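Local atomic coordinates of tryptophan halogenase superfamily (Brevundimonas sp. BAL3, PDB entry 6FRL), a protein that is a flavin-dependent halogenase that prefers bromination over chlorination and probably uses reduced flavin to halogenate aromatic substrates. Residues A27-Q32 with R63-Q68; W120-R125 with A474-S479; I397-K402 with R426-W431. All coordinates share one frame; numbering follows the deposited sequence.

Interaction 1: A27-Q32 with R63-Q68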
loop_
_atom_site.group_PDB
_atom_site.type_symbol
_atom_site.label_atom_id
_atom_site.label_comp_id
_atom_site.label_asym_id
_atom_site.label_seq_id
_atom_site.Cartn_x
_atom_site.Cartn_y
_atom_site.Cartn_z
ATOM N N ALA B 27 7.774 26.101 6.329
ATOM C CA ALA B 27 8.099 26.778 7.583
ATOM C C ALA B 27 7.111 26.435 8.681
ATOM O O ALA B 27 7.521 26.087 9.809
ATOM C CB ALA B 27 8.151 28.299 7.392
ATOM N N ALA B 28 5.823 26.526 8.362
ATOM C CA ALA B 28 4.793 26.251 9.385
ATOM C C ALA B 28 4.835 24.797 9.875
ATOM O O ALA B 28 4.762 24.533 11.100
ATOM C CB ALA B 28 3.413 26.593 8.865
ATOM N N ALA B 29 4.983 23.865 8.921
ATOM C CA ALA B 29 5.036 22.422 9.219
ATOM C C ALA B 29 6.253 22.081 10.080
ATOM O O ALA B 29 6.109 21.382 11.070
ATOM C CB ALA B 29 5.054 21.604 7.935
ATOM N N LEU B 30 7.433 22.614 9.719
ATOM C CA LEU B 30 8.650 22.382 10.502
ATOM C C LEU B 30 8.629 23.102 11.876
ATOM O O LEU B 30 9.132 22.555 12.873
ATOM C CB LEU B 30 9.899 22.764 9.690
ATOM C CG LEU B 30 10.137 21.959 8.412
ATOM C CD1 LEU B 30 11.427 22.380 7.723
ATOM C CD2 LEU B 30 10.145 20.453 8.709
ATOM N N VAL B 31 8.041 24.298 11.938
ATOM C CA VAL B 31 7.843 24.981 13.228
ATOM C C VAL B 31 7.045 24.102 14.196
ATOM O O VAL B 31 7.495 23.862 15.308
ATOM C CB VAL B 31 7.237 26.410 13.039
ATOM C CG1 VAL B 31 6.529 26.931 14.280
ATOM C CG2 VAL B 31 8.339 27.400 12.640
ATOM N N GLN B 32 5.899 23.571 13.763
ATOM C CA GLN B 32 5.079 22.704 14.645
ATOM C C GLN B 32 5.804 21.405 15.047
ATOM O O GLN B 32 5.728 20.970 16.174
ATOM C CB GLN B 32 3.754 22.308 13.970
ATOM C CG GLN B 32 2.889 21.316 14.770
ATOM C CD GLN B 32 2.016 21.989 15.780
ATOM O OE1 GLN B 32 2.461 22.879 16.522
ATOM N NE2 GLN B 32 0.743 21.591 15.819
ATOM N N ARG B 63 -6.704 19.690 4.268
ATOM C CA ARG B 63 -7.440 19.870 5.539
ATOM C C ARG B 63 -6.736 19.132 6.666
ATOM O O ARG B 63 -6.736 19.625 7.790
ATOM C CB ARG B 63 -8.938 19.471 5.437
ATOM C CG ARG B 63 -9.698 20.253 4.331
ATOM C CD ARG B 63 -11.213 20.062 4.311
ATOM N NE ARG B 63 -11.566 18.660 4.492
ATOM C CZ ARG B 63 -11.929 18.091 5.635
ATOM N NH1 ARG B 63 -12.057 18.797 6.763
ATOM N NH2 ARG B 63 -12.189 16.793 5.642
ATOM N N ARG B 64 -6.111 17.995 6.371
ATOM C CA ARG B 64 -5.271 17.309 7.337
ATOM C C ARG B 64 -3.971 18.089 7.608
ATOM O O ARG B 64 -3.484 18.088 8.724
ATOM C CB ARG B 64 -4.969 15.863 6.893
ATOM C CG ARG B 64 -4.124 15.060 7.885
ATOM C CD ARG B 64 -3.701 13.687 7.334
ATOM N NE ARG B 64 -2.628 13.751 6.298
ATOM C CZ ARG B 64 -2.673 13.223 5.058
ATOM N NH1 ARG B 64 -3.735 12.543 4.602
ATOM N NH2 ARG B 64 -1.623 13.369 4.246
ATOM N N PHE B 65 -3.428 18.748 6.583
ATOM C CA PHE B 65 -2.165 19.478 6.713
ATOM C C PHE B 65 -2.309 20.571 7.764
ATOM O O PHE B 65 -1.558 20.615 8.741
ATOM C CB PHE B 65 -1.704 20.035 5.357
ATOM C CG PHE B 65 -0.523 20.947 5.447
ATOM C CD1 PHE B 65 0.784 20.433 5.411
ATOM C CD2 PHE B 65 -0.699 22.325 5.556
ATOM C CE1 PHE B 65 1.873 21.274 5.509
ATOM C CE2 PHE B 65 0.391 23.174 5.683
ATOM C CZ PHE B 65 1.672 22.649 5.653
ATOM N N TYR B 66 -3.297 21.433 7.582
ATOM C CA TYR B 66 -3.541 22.518 8.551
ATOM C C TYR B 66 -4.198 22.002 9.847
ATOM O O TYR B 66 -4.044 22.629 10.920
ATOM C CB TYR B 66 -4.275 23.715 7.918
ATOM C CG TYR B 66 -5.694 23.540 7.353
ATOM C CD1 TYR B 66 -6.788 23.420 8.183
ATOM C CD2 TYR B 66 -5.940 23.669 5.989
ATOM C CE1 TYR B 66 -8.092 23.344 7.675
ATOM C CE2 TYR B 66 -7.218 23.609 5.468
ATOM C CZ TYR B 66 -8.297 23.438 6.310
ATOM O OH TYR B 66 -9.574 23.355 5.799
ATOM N N GLY B 67 -4.891 20.861 9.742
ATOM C CA GLY B 67 -5.328 20.076 10.903
ATOM C C GLY B 67 -4.199 19.760 11.872
ATOM O O GLY B 67 -4.328 20.020 13.070
ATOM N N GLN B 68 -3.071 19.267 11.341
ATOM C CA GLN B 68 -1.918 18.904 12.146
ATOM C C GLN B 68 -1.268 20.128 12.797
ATOM O O GLN B 68 -0.608 19.977 13.822
ATOM C CB GLN B 68 -0.872 18.139 11.329
ATOM C CG GLN B 68 -1.077 16.644 11.329
ATOM C CD GLN B 68 -0.481 15.884 10.107
ATOM O OE1 GLN B 68 -1.178 15.070 9.467
ATOM N NE2 GLN B 68 0.799 16.126 9.791
#

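Interaction 2: W120-R125 with A474-S479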
loop_
_atom_site.group_PDB
_atom_site.type_symbol
_atom_site.label_atom_id
_atom_site.label_comp_id
_atom_site.label_asym_id
_atom_site.label_seq_id
_atom_site.Cartn_x
_atom_site.Cartn_y
_atom_site.Cartn_z
ATOM N N TRP B 120 -22.707 -3.027 -11.016
ATOM C CA TRP B 120 -23.209 -1.956 -11.879
ATOM C C TRP B 120 -23.063 -2.305 -13.359
ATOM O O TRP B 120 -23.968 -2.040 -14.160
ATOM C CB TRP B 120 -22.496 -0.635 -11.597
ATOM C CG TRP B 120 -23.000 0.502 -12.428
ATOM C CD1 TRP B 120 -24.144 1.223 -12.234
ATOM C CD2 TRP B 120 -22.391 1.023 -13.603
ATOM N NE1 TRP B 120 -24.275 2.184 -13.215
ATOM C CE2 TRP B 120 -23.211 2.081 -14.070
ATOM C CE3 TRP B 120 -21.227 0.709 -14.304
ATOM C CZ2 TRP B 120 -22.904 2.826 -15.229
ATOM C CZ3 TRP B 120 -20.918 1.444 -15.464
ATOM C CH2 TRP B 120 -21.757 2.492 -15.909
ATOM N N LEU B 121 -21.934 -2.887 -13.739
ATOM C CA LEU B 121 -21.757 -3.309 -15.133
ATOM C C LEU B 121 -22.712 -4.421 -15.581
ATOM O O LEU B 121 -23.251 -4.343 -16.682
ATOM C CB LEU B 121 -20.307 -3.709 -15.424
ATOM C CG LEU B 121 -19.376 -2.501 -15.498
ATOM C CD1 LEU B 121 -17.925 -2.877 -15.229
ATOM C CD2 LEU B 121 -19.547 -1.818 -16.851
ATOM N N LYS B 122 -22.917 -5.435 -14.744
ATOM C CA LYS B 122 -23.906 -6.481 -15.022
ATOM C C LYS B 122 -25.269 -5.876 -15.344
ATOM O O LYS B 122 -25.879 -6.191 -16.371
ATOM C CB LYS B 122 -24.064 -7.463 -13.843
ATOM C CG LYS B 122 -25.259 -8.398 -14.030
ATOM C CD LYS B 122 -25.274 -9.489 -12.945
ATOM C CE LYS B 122 -26.368 -10.500 -13.170
ATOM N NZ LYS B 122 -26.230 -11.069 -14.541
ATOM N N GLN B 123 -25.731 -4.993 -14.472
ATOM C CA GLN B 123 -27.043 -4.348 -14.652
ATOM C C GLN B 123 -27.051 -3.459 -15.886
ATOM O O GLN B 123 -28.029 -3.405 -16.623
ATOM C CB GLN B 123 -27.455 -3.566 -13.400
ATOM C CG GLN B 123 -28.951 -3.259 -13.286
ATOM C CD GLN B 123 -29.841 -4.504 -13.155
ATOM O OE1 GLN B 123 -29.445 -5.549 -12.624
ATOM N NE2 GLN B 123 -31.047 -4.393 -13.678
ATOM N N ARG B 124 -25.948 -2.774 -16.126
ATOM C CA ARG B 124 -25.823 -1.966 -17.328
ATOM C C ARG B 124 -25.930 -2.831 -18.584
ATOM O O ARG B 124 -26.459 -2.376 -19.587
ATOM C CB ARG B 124 -24.500 -1.191 -17.328
ATOM C CG ARG B 124 -24.313 -0.319 -18.536
ATOM C CD ARG B 124 -22.982 0.385 -18.497
ATOM N NE ARG B 124 -22.850 1.312 -19.627
ATOM C CZ ARG B 124 -22.235 1.045 -20.779
ATOM N NH1 ARG B 124 -21.555 -0.099 -20.977
ATOM N NH2 ARG B 124 -22.221 1.979 -21.715
ATOM N N ARG B 125 -25.409 -4.056 -18.510
ATOM C CA ARG B 125 -25.463 -5.014 -19.616
ATOM C C ARG B 125 -26.929 -5.374 -19.902
ATOM O O ARG B 125 -27.349 -5.416 -21.058
ATOM C CB ARG B 125 -24.630 -6.257 -19.262
ATOM C CG ARG B 125 -24.300 -7.222 -20.378
ATOM C CD ARG B 125 -23.827 -8.571 -19.837
ATOM N NE ARG B 125 -22.413 -8.523 -19.440
ATOM C CZ ARG B 125 -21.373 -8.593 -20.282
ATOM N NH1 ARG B 125 -21.544 -8.681 -21.607
ATOM N NH2 ARG B 125 -20.132 -8.552 -19.794
ATOM N N ALA B 474 -33.576 -9.337 -11.265
ATOM C CA ALA B 474 -34.652 -8.629 -10.569
ATOM C C ALA B 474 -34.215 -8.201 -9.168
ATOM O O ALA B 474 -34.466 -7.051 -8.779
ATOM C CB ALA B 474 -35.915 -9.472 -10.507
ATOM N N TYR B 475 -33.544 -9.089 -8.421
ATOM C CA TYR B 475 -33.045 -8.725 -7.077
ATOM C C TYR B 475 -31.989 -7.608 -7.098
ATOM O O TYR B 475 -31.998 -6.722 -6.265
ATOM C CB TYR B 475 -32.473 -9.936 -6.345
ATOM C CG TYR B 475 -31.934 -9.561 -4.987
ATOM C CD1 TYR B 475 -30.682 -8.969 -4.846
ATOM C CD2 TYR B 475 -32.682 -9.785 -3.830
ATOM C CE1 TYR B 475 -30.181 -8.617 -3.591
ATOM C CE2 TYR B 475 -32.185 -9.442 -2.573
ATOM C CZ TYR B 475 -30.942 -8.849 -2.466
ATOM O OH TYR B 475 -30.468 -8.506 -1.230
ATOM N N LEU B 476 -31.056 -7.711 -8.029
ATOM C CA LEU B 476 -30.008 -6.722 -8.228
ATOM C C LEU B 476 -30.620 -5.365 -8.542
ATOM O O LEU B 476 -30.302 -4.378 -7.855
ATOM C CB LEU B 476 -29.075 -7.173 -9.371
ATOM C CG LEU B 476 -27.935 -6.297 -9.916
ATOM C CD1 LEU B 476 -26.931 -5.938 -8.836
ATOM C CD2 LEU B 476 -27.310 -6.982 -11.129
ATOM N N ALA B 477 -31.518 -5.343 -9.535
ATOM C CA ALA B 477 -32.166 -4.110 -10.019
ATOM C C ALA B 477 -32.797 -3.258 -8.919
ATOM O O ALA B 477 -32.771 -2.021 -9.005
ATOM C CB ALA B 477 -33.218 -4.430 -11.070
ATOM N N ARG B 478 -33.345 -3.933 -7.898
ATOM C CA ARG B 478 -34.018 -3.268 -6.778
ATOM C C ARG B 478 -33.071 -2.853 -5.669
ATOM O O ARG B 478 -33.303 -1.834 -5.051
ATOM C CB ARG B 478 -35.201 -4.119 -6.236
ATOM C CG ARG B 478 -36.426 -4.047 -7.158
ATOM C CD ARG B 478 -37.718 -4.519 -6.509
ATOM N NE ARG B 478 -37.699 -5.946 -6.148
ATOM C CZ ARG B 478 -37.963 -6.973 -6.967
ATOM N NH1 ARG B 478 -38.235 -6.784 -8.264
ATOM N NH2 ARG B 478 -37.908 -8.225 -6.500
ATOM N N SER B 479 -32.024 -3.624 -5.404
ATOM C CA SER B 479 -30.941 -3.173 -4.484
ATOM C C SER B 479 -30.281 -1.875 -4.988
ATOM O O SER B 479 -30.011 -0.959 -4.218
ATOM C CB SER B 479 -29.855 -4.238 -4.274
ATOM O OG SER B 479 -30.206 -5.457 -4.882
#

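Interaction 3: I397-K402 with R426-W431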
loop_
_atom_site.group_PDB
_atom_site.type_symbol
_atom_site.label_atom_id
_atom_site.label_comp_id
_atom_site.label_asym_id
_atom_site.label_seq_id
_atom_site.Cartn_x
_atom_site.Cartn_y
_atom_site.Cartn_z
ATOM N N ILE B 397 -2.836 12.149 -15.212
ATOM C CA ILE B 397 -3.119 13.314 -16.083
ATOM C C ILE B 397 -3.186 12.901 -17.575
ATOM O O ILE B 397 -4.125 13.238 -18.280
ATOM C CB ILE B 397 -2.107 14.472 -15.852
ATOM C CG1 ILE B 397 -2.363 15.077 -14.461
ATOM C CG2 ILE B 397 -2.252 15.546 -16.930
ATOM C CD1 ILE B 397 -1.251 15.933 -13.911
ATOM N N ILE B 398 -2.192 12.148 -18.028
ATOM C CA ILE B 398 -2.160 11.628 -19.393
ATOM C C ILE B 398 -3.482 10.934 -19.808
ATOM O O ILE B 398 -4.033 11.218 -20.892
ATOM C CB ILE B 398 -0.970 10.649 -19.565
ATOM C CG1 ILE B 398 0.336 11.439 -19.587
ATOM C CG2 ILE B 398 -1.114 9.842 -20.866
ATOM C CD1 ILE B 398 1.574 10.591 -19.448
ATOM N N LEU B 399 -3.979 10.044 -18.942
ATOM C CA LEU B 399 -5.205 9.285 -19.201
ATOM C C LEU B 399 -6.358 10.151 -19.680
ATOM O O LEU B 399 -7.113 9.714 -20.563
ATOM C CB LEU B 399 -5.654 8.475 -17.956
ATOM C CG LEU B 399 -6.820 7.506 -18.171
ATOM C CD1 LEU B 399 -6.448 6.403 -19.143
ATOM C CD2 LEU B 399 -7.310 6.910 -16.880
ATOM N N HIS B 400 -6.506 11.344 -19.093
ATOM C CA HIS B 400 -7.612 12.251 -19.412
ATOM C C HIS B 400 -7.581 12.634 -20.930
ATOM O O HIS B 400 -8.622 12.684 -21.629
ATOM C CB HIS B 400 -7.552 13.525 -18.563
ATOM C CG HIS B 400 -7.823 13.344 -17.090
ATOM N ND1 HIS B 400 -6.955 12.693 -16.239
ATOM C CD2 HIS B 400 -8.823 13.836 -16.297
ATOM C CE1 HIS B 400 -7.417 12.758 -14.998
ATOM N NE2 HIS B 400 -8.549 13.445 -15.006
ATOM N N TYR B 401 -6.385 12.894 -21.432
ATOM C CA TYR B 401 -6.208 13.227 -22.844
ATOM C C TYR B 401 -6.355 11.980 -23.733
ATOM O O TYR B 401 -7.022 12.014 -24.761
ATOM C CB TYR B 401 -4.815 13.840 -23.089
ATOM C CG TYR B 401 -4.590 15.215 -22.504
ATOM C CD1 TYR B 401 -5.161 16.353 -23.101
ATOM C CD2 TYR B 401 -3.775 15.409 -21.376
ATOM C CE1 TYR B 401 -4.954 17.621 -22.567
ATOM C CE2 TYR B 401 -3.556 16.681 -20.853
ATOM C CZ TYR B 401 -4.144 17.777 -21.453
ATOM O OH TYR B 401 -3.924 19.049 -20.986
ATOM N N LYS B 402 -5.704 10.893 -23.315
ATOM C CA LYS B 402 -5.701 9.627 -24.047
ATOM C C LYS B 402 -7.085 9.074 -24.383
ATOM O O LYS B 402 -7.235 8.461 -25.439
ATOM C CB LYS B 402 -4.910 8.589 -23.262
ATOM C CG LYS B 402 -4.763 7.227 -23.954
ATOM C CD LYS B 402 -4.179 7.353 -25.353
ATOM C CE LYS B 402 -3.592 6.062 -25.877
ATOM N NZ LYS B 402 -3.200 6.195 -27.314
ATOM N N ARG B 426 -0.364 -0.679 -19.245
ATOM C CA ARG B 426 -0.717 -1.831 -18.423
ATOM C C ARG B 426 -2.004 -1.626 -17.625
ATOM O O ARG B 426 -2.799 -2.562 -17.519
ATOM C CB ARG B 426 0.410 -2.168 -17.441
ATOM C CG ARG B 426 1.598 -2.867 -18.073
ATOM C CD ARG B 426 2.672 -3.033 -17.026
ATOM N NE ARG B 426 2.129 -3.761 -15.859
ATOM C CZ ARG B 426 2.705 -3.842 -14.658
ATOM N NH1 ARG B 426 3.870 -3.232 -14.400
ATOM N NH2 ARG B 426 2.105 -4.550 -13.708
ATOM N N LYS B 427 -2.185 -0.420 -17.073
ATOM C CA LYS B 427 -3.411 -0.062 -16.362
ATOM C C LYS B 427 -4.623 -0.152 -17.264
ATOM O O LYS B 427 -5.601 -0.801 -16.905
ATOM C CB LYS B 427 -3.344 1.358 -15.767
ATOM C CG LYS B 427 -2.755 1.435 -14.374
ATOM C CD LYS B 427 -2.654 2.867 -13.863
ATOM C CE LYS B 427 -3.012 2.973 -12.389
ATOM N NZ LYS B 427 -1.879 2.619 -11.538
ATOM N N ILE B 428 -4.542 0.509 -18.427
ATOM C CA ILE B 428 -5.648 0.540 -19.393
ATOM C C ILE B 428 -5.944 -0.875 -19.863
ATOM O O ILE B 428 -7.104 -1.226 -19.997
ATOM C CB ILE B 428 -5.359 1.483 -20.578
ATOM C CG1 ILE B 428 -5.347 2.935 -20.107
ATOM C CG2 ILE B 428 -6.396 1.351 -21.683
ATOM C CD1 ILE B 428 -4.862 3.900 -21.176
ATOM N N ALA B 429 -4.910 -1.698 -20.057
ATOM C CA ALA B 429 -5.094 -3.085 -20.541
ATOM C C ALA B 429 -5.776 -4.008 -19.503
ATOM O O ALA B 429 -6.641 -4.790 -19.866
ATOM C CB ALA B 429 -3.763 -3.691 -21.039
ATOM N N LEU B 430 -5.406 -3.917 -18.238
ATOM C CA LEU B 430 -6.068 -4.747 -17.213
ATOM C C LEU B 430 -7.483 -4.240 -16.934
ATOM O O LEU B 430 -8.363 -5.041 -16.627
ATOM C CB LEU B 430 -5.269 -4.860 -15.930
ATOM C CG LEU B 430 -5.840 -5.849 -14.901
ATOM C CD1 LEU B 430 -5.754 -7.309 -15.367
ATOM C CD2 LEU B 430 -5.178 -5.666 -13.536
ATOM N N TRP B 431 -7.722 -2.935 -17.070
ATOM C CA TRP B 431 -9.060 -2.393 -16.846
ATOM C C TRP B 431 -10.021 -2.935 -17.914
ATOM O O TRP B 431 -11.077 -3.490 -17.572
ATOM C CB TRP B 431 -9.060 -0.865 -16.848
ATOM C CG TRP B 431 -10.454 -0.290 -16.904
ATOM C CD1 TRP B 431 -11.061 0.285 -17.975
ATOM C CD2 TRP B 431 -11.426 -0.330 -15.856
ATOM N NE1 TRP B 431 -12.338 0.639 -17.649
ATOM C CE2 TRP B 431 -12.597 0.258 -16.358
ATOM C CE3 TRP B 431 -11.425 -0.835 -14.556
ATOM C CZ2 TRP B 431 -13.770 0.391 -15.588
ATOM C CZ3 TRP B 431 -12.582 -0.702 -13.777
ATOM C CH2 TRP B 431 -13.742 -0.101 -14.304
#

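Interaction 1: A27-Q32 with R63-Q68
Gln-32 reaches across to the other helix and gives its amide NE2 to the backbone O of Gln-68, at 2.9 Å with an N-H...O angle of 160°. The donor lies in the carbonyl plane, on a lone pair, and the acceptor stays close to the plane of the Gln-32 amide, so this bond is well formed in both senses. The other end of the amide is held too: OE1 accepts from Arg-35 NE, which fixes which way the flat group is turned. A chi1 of 175° swings CG away from the backbone N and beside the carbonyl carbon, and the chain then bends at chi2, which carries the amide to Gln-68. The apolar part is a single contact: Ala-29 CB meets Phe-65 CE1 at 4.0 Å. These two residues also bring the backbones nearest, with Ala-29 CA and Phe-65 CA 8.2 Å apart. Helix 20-33 follows strand 13-17 and a GxGxxG-type turn, consistent with the dinucleotide-binding Rossmann motif of a flavoprotein. Helix 354-367 packs on both partners, through Ile-362 on Ala-29 and Glu-359 on Phe-65. Tyr-179 of helix 169-182 touches Ala-28 and Gln-32, while Ala-27, Leu-30 and Val-31 pack on strand 40-45.

Interaction 2: W120-R125 with A474-S479
Beside Leu-476 and Ala-477, which meet Gln-123 across the contact, the backbone O of Tyr-475 is gripped by two donors one turn on: Ser-479 OG at 2.6 Å and Ser-479 N at 3.2 Å, from opposite faces of the carbonyl plane. No hydrogen bond joins the two segments. Gln-123 points at the other helix, bends at chi2 (64°), and sets its amide between the Leu-476 side chain, on the OE1 side, and CA and CB of Ala-477, on the NE2 side. NE2 comes to 3.4 Å from Ala-477 CB; OE1 lies only 3.0 Å from Leu-476 CD2, a pinch too short to be read literally. Segments 120-125 and 474-479, on helix 116-125 and the start of the long helix 473-492, cross at -114° with axes 10.4 Å apart, at the periphery of this halogenase-family fold. Replacing Gln-123 by an alanine would probably open a gap beside Ala-477 and leave Leu-476 covered on this side mainly by the Lys-122 chain. Leu-476 CD2 is also touched by the aliphatic part of Lys-122, with CD at 3.7 Å. The lysine passes obliquely over the methyl toward a salt bridge between NZ and Asp-469.

Interaction 3: I397-K402 with R426-W431
Leu-399 and Ile-428 carry most of this contact, and their side chains slide past each other in opposite directions. The tight spot is a meeting of branch ends: Leu-399 CD1 lies 3.6 Å from Ile-428 CD1 and 3.8 Å from Ile-428 CG1, ordinary close van der Waals packing. Ile-428 is extended along this branch (chi2 171°), which carries CD1 forward to the leucine, while the leucine's CG stands anti to its backbone N (chi1 -172°) and offers one of its two methyls. The helices themselves stay well apart, with 8.8 Å between Leu-399 CA and Ile-428 CA, so the side chains span the distance. Away from this pair the contact thins quickly. One turn on, Lys-402 comes no closer than 4.3 Å, from its CG to Ile-428 CD1, and only its aliphatic part takes part. Its NZ bonds to the backbone carbonyls of Arg-416 and Met-418, beyond the contact. Leu-399 is buried, while the partly exposed Lys-402 borders the looser side of Ile-428. In the fold, the contact joins the C-terminal end of the long helix 376-402 to helix 422-434, which follows it after the short helix 410-417. Trp-450 and Ile-453 of helix 447-456 and Leu-424 of helix 422-434 also cover Leu-399. Ala-429 and Leu-430 pack on Pro-377 and Glu-381 of the second subunit, so helix 422-434 lies between its own chain's helices and the dimer partner.

Overall arrangement
The three contacts are separate helix-to-helix joints. Interaction 1 comes first along the chain and ties the helix after the first Rossmann-type strand to helix 61-68. Interaction 3 lies across the chain's centre from it, with their centres 34 Å apart. Interaction 2 is the most remote, its centre 45 Å from that of interaction 1. It joins helix 116-125 to helix 473-492, and in sequence both segments of interaction 3 fall between its two. These two contacts share one side of the molecule, centres 26 Å and nearest atoms about 5 Å apart, and Pro-461 touches both Leu-121 and Trp-431. Interaction 1 lies beside the probable flavin-binding motif, the others far from it.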